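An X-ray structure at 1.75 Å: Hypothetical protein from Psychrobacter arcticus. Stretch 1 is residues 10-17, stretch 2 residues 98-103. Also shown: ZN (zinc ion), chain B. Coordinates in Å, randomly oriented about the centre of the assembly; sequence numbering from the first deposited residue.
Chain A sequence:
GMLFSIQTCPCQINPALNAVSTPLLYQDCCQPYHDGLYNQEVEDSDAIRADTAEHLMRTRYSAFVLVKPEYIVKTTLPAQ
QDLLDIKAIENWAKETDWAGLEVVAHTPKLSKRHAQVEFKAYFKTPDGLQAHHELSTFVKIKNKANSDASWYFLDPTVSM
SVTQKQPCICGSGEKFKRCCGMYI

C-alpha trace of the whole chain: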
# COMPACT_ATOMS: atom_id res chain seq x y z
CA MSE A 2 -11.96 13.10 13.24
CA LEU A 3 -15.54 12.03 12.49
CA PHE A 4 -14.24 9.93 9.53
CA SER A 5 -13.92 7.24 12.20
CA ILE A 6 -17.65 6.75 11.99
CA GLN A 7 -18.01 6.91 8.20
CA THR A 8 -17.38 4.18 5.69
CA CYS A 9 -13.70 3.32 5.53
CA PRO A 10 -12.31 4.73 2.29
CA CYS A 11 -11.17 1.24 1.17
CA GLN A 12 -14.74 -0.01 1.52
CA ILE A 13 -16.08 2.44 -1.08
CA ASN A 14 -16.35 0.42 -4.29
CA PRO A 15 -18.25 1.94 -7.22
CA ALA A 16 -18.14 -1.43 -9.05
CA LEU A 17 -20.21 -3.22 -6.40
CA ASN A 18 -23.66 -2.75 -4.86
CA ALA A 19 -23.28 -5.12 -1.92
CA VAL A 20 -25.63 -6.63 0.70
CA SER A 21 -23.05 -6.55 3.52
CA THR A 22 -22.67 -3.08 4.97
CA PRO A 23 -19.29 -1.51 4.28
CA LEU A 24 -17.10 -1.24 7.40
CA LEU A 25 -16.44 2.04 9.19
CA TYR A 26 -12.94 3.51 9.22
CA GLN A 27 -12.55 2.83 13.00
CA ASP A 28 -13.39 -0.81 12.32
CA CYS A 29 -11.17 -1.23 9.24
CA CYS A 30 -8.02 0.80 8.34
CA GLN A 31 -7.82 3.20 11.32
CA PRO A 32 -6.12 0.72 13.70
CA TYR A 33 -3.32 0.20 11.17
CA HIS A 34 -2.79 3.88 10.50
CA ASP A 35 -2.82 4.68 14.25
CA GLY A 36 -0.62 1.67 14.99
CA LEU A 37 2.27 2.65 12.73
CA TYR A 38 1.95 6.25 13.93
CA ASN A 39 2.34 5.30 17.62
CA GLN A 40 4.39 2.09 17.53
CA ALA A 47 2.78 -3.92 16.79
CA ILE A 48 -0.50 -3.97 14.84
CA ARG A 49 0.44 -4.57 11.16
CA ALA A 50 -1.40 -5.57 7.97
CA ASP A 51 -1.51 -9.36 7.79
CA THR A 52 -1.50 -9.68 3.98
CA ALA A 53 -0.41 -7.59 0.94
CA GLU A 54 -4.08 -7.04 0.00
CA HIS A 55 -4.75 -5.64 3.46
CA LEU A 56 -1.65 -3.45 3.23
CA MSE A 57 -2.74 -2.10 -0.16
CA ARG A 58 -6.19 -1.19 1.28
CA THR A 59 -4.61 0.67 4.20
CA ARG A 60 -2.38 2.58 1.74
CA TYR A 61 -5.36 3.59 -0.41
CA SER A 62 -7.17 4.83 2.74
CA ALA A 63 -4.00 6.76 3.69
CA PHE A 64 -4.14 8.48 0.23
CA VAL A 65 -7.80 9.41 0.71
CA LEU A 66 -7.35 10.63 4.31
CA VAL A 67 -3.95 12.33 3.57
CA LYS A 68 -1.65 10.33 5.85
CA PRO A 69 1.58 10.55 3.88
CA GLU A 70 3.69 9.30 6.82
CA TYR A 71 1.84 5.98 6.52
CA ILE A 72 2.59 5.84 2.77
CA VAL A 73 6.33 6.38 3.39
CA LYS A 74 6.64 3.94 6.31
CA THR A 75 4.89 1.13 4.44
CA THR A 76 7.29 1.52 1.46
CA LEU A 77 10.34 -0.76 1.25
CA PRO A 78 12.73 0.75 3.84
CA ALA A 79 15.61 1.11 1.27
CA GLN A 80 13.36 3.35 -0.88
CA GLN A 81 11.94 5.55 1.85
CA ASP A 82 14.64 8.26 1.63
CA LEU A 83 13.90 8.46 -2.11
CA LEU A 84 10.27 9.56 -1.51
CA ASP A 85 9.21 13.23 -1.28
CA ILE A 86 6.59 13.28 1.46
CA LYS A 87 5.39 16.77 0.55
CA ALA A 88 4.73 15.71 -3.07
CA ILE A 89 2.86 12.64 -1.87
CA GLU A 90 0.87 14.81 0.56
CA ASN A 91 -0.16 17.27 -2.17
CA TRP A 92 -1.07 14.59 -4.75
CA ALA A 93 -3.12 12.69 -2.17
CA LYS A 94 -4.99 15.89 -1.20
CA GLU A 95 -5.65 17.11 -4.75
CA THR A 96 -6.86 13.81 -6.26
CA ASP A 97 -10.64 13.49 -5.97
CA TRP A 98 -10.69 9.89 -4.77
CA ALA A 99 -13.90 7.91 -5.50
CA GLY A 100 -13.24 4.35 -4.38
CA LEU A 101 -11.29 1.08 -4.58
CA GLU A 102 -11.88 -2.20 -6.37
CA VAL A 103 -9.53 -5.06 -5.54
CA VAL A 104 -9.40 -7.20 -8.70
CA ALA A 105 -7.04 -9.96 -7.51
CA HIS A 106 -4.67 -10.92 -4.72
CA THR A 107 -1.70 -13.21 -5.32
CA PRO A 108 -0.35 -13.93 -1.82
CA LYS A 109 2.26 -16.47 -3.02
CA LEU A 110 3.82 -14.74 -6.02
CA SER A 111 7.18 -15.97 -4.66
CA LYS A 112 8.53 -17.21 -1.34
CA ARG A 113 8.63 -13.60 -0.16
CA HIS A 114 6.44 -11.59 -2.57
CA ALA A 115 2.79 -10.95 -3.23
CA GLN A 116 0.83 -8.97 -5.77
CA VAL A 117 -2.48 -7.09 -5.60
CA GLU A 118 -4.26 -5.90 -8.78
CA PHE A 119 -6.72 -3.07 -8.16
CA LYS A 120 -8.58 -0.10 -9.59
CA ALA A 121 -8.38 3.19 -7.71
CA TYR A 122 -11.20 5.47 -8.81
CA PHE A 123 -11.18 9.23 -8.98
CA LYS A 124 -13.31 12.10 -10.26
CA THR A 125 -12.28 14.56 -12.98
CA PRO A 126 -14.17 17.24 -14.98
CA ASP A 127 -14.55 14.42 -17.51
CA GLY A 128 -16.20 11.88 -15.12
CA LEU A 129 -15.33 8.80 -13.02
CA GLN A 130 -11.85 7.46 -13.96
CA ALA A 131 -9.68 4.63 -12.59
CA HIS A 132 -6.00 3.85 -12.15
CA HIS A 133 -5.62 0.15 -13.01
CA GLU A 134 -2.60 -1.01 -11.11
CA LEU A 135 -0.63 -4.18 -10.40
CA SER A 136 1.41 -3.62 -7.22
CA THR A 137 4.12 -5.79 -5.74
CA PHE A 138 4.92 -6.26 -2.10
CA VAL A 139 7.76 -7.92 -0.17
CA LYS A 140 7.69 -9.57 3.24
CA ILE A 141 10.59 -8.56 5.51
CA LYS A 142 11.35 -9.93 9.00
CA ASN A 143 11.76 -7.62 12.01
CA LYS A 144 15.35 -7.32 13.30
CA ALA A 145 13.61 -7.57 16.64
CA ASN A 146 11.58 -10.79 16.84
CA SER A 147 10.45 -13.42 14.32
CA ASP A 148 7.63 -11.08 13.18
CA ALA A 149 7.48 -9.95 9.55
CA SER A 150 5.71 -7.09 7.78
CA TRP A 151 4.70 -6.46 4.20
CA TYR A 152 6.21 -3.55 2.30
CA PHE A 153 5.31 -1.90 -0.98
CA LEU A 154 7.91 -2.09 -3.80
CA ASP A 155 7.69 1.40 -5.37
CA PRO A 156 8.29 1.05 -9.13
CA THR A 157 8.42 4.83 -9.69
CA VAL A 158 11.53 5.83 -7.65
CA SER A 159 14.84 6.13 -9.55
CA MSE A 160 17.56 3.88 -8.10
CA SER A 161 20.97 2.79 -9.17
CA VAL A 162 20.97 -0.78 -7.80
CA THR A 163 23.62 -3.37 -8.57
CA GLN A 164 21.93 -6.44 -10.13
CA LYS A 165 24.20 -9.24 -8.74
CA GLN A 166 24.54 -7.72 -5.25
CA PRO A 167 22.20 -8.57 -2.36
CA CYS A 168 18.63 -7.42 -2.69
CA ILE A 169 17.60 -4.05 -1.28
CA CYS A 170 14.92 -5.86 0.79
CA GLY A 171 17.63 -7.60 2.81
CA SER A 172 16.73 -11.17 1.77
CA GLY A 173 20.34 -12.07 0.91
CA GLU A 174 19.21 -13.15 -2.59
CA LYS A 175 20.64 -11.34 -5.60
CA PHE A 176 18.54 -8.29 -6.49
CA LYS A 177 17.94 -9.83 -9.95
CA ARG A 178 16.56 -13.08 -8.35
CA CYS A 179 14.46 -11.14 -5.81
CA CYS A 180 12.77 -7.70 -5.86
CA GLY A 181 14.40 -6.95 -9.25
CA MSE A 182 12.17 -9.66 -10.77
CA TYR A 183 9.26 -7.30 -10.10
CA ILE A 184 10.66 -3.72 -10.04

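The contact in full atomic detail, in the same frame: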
# COMPACT_ATOMS: atom_id res chain seq x y z
N PRO A 10 -12.47 4.48 3.72
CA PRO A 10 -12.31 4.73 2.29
C PRO A 10 -12.14 3.47 1.45
O PRO A 10 -12.67 3.42 0.36
CB PRO A 10 -11.10 5.65 2.22
CG PRO A 10 -11.08 6.35 3.51
CD PRO A 10 -11.60 5.36 4.52
N CYS A 11 -11.44 2.46 1.96
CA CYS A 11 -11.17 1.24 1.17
C CYS A 11 -12.39 0.39 0.92
O CYS A 11 -12.34 -0.55 0.11
CB CYS A 11 -10.08 0.37 1.80
SG CYS A 11 -10.66 -0.73 3.05
N GLN A 12 -13.48 0.71 1.62
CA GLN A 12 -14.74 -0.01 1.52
C GLN A 12 -15.70 0.65 0.53
O GLN A 12 -16.78 0.11 0.29
CB GLN A 12 -15.43 -0.07 2.88
CG GLN A 12 -14.63 -0.77 3.92
CD GLN A 12 -14.76 -2.26 3.86
OE1 GLN A 12 -15.86 -2.80 3.95
NE2 GLN A 12 -13.63 -2.95 3.74
N ILE A 13 -15.32 1.80 -0.02
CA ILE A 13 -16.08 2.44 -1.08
C ILE A 13 -15.72 1.84 -2.44
O ILE A 13 -14.61 1.98 -2.92
CB ILE A 13 -15.87 3.98 -1.01
CG1 ILE A 13 -16.51 4.47 0.31
CG2 ILE A 13 -16.56 4.68 -2.21
CD1 ILE A 13 -16.00 5.74 0.80
N ASN A 14 -16.66 1.13 -3.05
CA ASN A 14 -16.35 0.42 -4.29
C ASN A 14 -17.46 0.71 -5.33
O ASN A 14 -18.54 0.12 -5.27
CB ASN A 14 -16.20 -1.08 -4.03
CG ASN A 14 -15.93 -1.86 -5.30
OD1 ASN A 14 -15.90 -1.31 -6.43
ND2 ASN A 14 -15.74 -3.15 -5.13
N PRO A 15 -17.19 1.62 -6.27
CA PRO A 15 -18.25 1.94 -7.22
C PRO A 15 -18.68 0.78 -8.14
O PRO A 15 -19.74 0.86 -8.77
CB PRO A 15 -17.69 3.13 -8.02
CG PRO A 15 -16.26 3.20 -7.72
CD PRO A 15 -15.97 2.42 -6.52
N ALA A 16 -17.89 -0.29 -8.18
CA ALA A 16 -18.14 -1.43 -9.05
C ALA A 16 -19.03 -2.47 -8.40
O ALA A 16 -19.41 -3.44 -9.06
CB ALA A 16 -16.81 -2.07 -9.49
N LEU A 17 -19.43 -2.24 -7.14
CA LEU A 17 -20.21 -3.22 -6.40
C LEU A 17 -21.33 -2.54 -5.59
O LEU A 17 -21.10 -1.56 -4.90
CB LEU A 17 -19.30 -4.01 -5.46
CG LEU A 17 -19.89 -5.14 -4.59
CD1 LEU A 17 -20.28 -6.37 -5.37
CD2 LEU A 17 -18.90 -5.50 -3.54
N TRP A 98 -10.51 11.33 -4.90
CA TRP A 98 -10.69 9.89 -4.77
C TRP A 98 -12.17 9.47 -4.72
O TRP A 98 -13.01 10.15 -4.10
CB TRP A 98 -9.96 9.42 -3.52
CG TRP A 98 -8.48 9.73 -3.52
CD1 TRP A 98 -7.83 10.72 -2.80
CD2 TRP A 98 -7.48 9.08 -4.29
NE1 TRP A 98 -6.48 10.72 -3.10
CE2 TRP A 98 -6.24 9.71 -3.99
CE3 TRP A 98 -7.49 8.03 -5.22
CZ2 TRP A 98 -5.06 9.32 -4.58
CZ3 TRP A 98 -6.30 7.62 -5.79
CH2 TRP A 98 -5.10 8.27 -5.46
N ALA A 99 -12.51 8.38 -5.39
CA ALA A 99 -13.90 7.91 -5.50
C ALA A 99 -14.11 6.43 -5.21
O ALA A 99 -15.23 5.94 -5.38
CB ALA A 99 -14.45 8.23 -6.90
N GLY A 100 -13.09 5.74 -4.74
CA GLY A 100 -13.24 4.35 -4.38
C GLY A 100 -12.12 3.42 -4.82
O GLY A 100 -11.21 3.79 -5.56
N LEU A 101 -12.24 2.18 -4.38
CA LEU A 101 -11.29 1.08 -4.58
C LEU A 101 -11.99 -0.21 -4.96
O LEU A 101 -12.99 -0.59 -4.34
CB LEU A 101 -10.46 0.85 -3.30
CG LEU A 101 -9.39 -0.26 -3.40
CD1 LEU A 101 -8.27 0.19 -4.38
CD2 LEU A 101 -8.86 -0.68 -1.97
N GLU A 102 -11.47 -0.86 -6.00
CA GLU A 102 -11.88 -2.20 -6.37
C GLU A 102 -10.65 -3.09 -6.39
O GLU A 102 -9.75 -2.90 -7.21
CB GLU A 102 -12.50 -2.17 -7.76
CG GLU A 102 -12.87 -3.53 -8.30
CD GLU A 102 -13.46 -3.48 -9.72
OE1 GLU A 102 -13.41 -2.42 -10.40
OE2 GLU A 102 -14.02 -4.52 -10.12
N VAL A 103 -10.63 -4.11 -5.53
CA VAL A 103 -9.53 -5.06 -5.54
C VAL A 103 -9.94 -6.15 -6.56
O VAL A 103 -10.98 -6.84 -6.39
CB VAL A 103 -9.17 -5.63 -4.11
CG1 VAL A 103 -8.09 -6.71 -4.24
CG2 VAL A 103 -8.72 -4.54 -3.15
ZN ZN B . -10.35 0.12 5.25
O HOH W 1 -13.49 -1.68 -1.97

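One direct hydrogen bond joins the loop of residues 10-17 to the strand 98-103. L101 N donates to I13 O at 2.8 Å, and the N-H...O angle of 167° makes it nearly linear. The two backbones come nearest at this point, with I13 CA 4.8 Å from G100 CA. I13 O is presented just after the short 3-10 segment 10-12, where I13 N donates to P10 O at 3.1 Å.

A water supplies a second polar link. It donates to C11 O at 2.6 Å and to L101 O at 2.7 Å, satisfying two carbonyls that, as acceptors, could not bond to each other. L101 O also receives a CA-H...O contact from N14 CA at 3.5 Å; the angle at the hydrogen, 124°, argues for a minor contribution.

Close packing around I13 O accounts for the glycine at 100. G100 CA lies 3.1 Å from I13 O and 4.0 Å from P15 CD. An ideally placed CB would point toward the loop and fall 2.8 Å from I13 O and 2.5 Å from P15 CD, both clashes. The backbone angles, phi 137° and psi 175°, independently call for glycine, since a CB would also be jammed against the preceding carbonyl oxygen.

One apolar side-chain pair is found, within a total buried surface of 351 Å² summed over both sides. L101 contributes most, with 73 Å² covered; its side chain (chi1 t, chi2 p) brings CD2 to 4.1 Å from C11 CB. The same cysteine is held from another direction: C11 SG binds the zinc ion at 2.4 Å, with three further ligand atoms from elsewhere in the structure.

Van der Waals packing against a carbonyl is a separate kind of contact: near the other end, I13 CG2 and P15 CG each lie 3.7 Å from A99 O, and the small side chain of A99 itself stays 5.4 Å or more from the loop.

Two hydrogen bonds within the loop accompany the remaining contacts. A type I turn runs from N14 to L17, with L17 N donating to N14 O at 3.1 Å, and P15 occupies its second position with a compatible phi of -65°. N14, at chi1 t, accepts from A16 N through OD1 at 2.8 Å, bracing the turn with its side chain. N14 CB lies 3.3 Å from L101 O, and N14 OD1 lies 3.8 Å from E102 CB. The extended E102 side chain (chi1 and chi2 both t) reaches A16, whose CB lies 3.5 Å from E102 OE1, a packing contact.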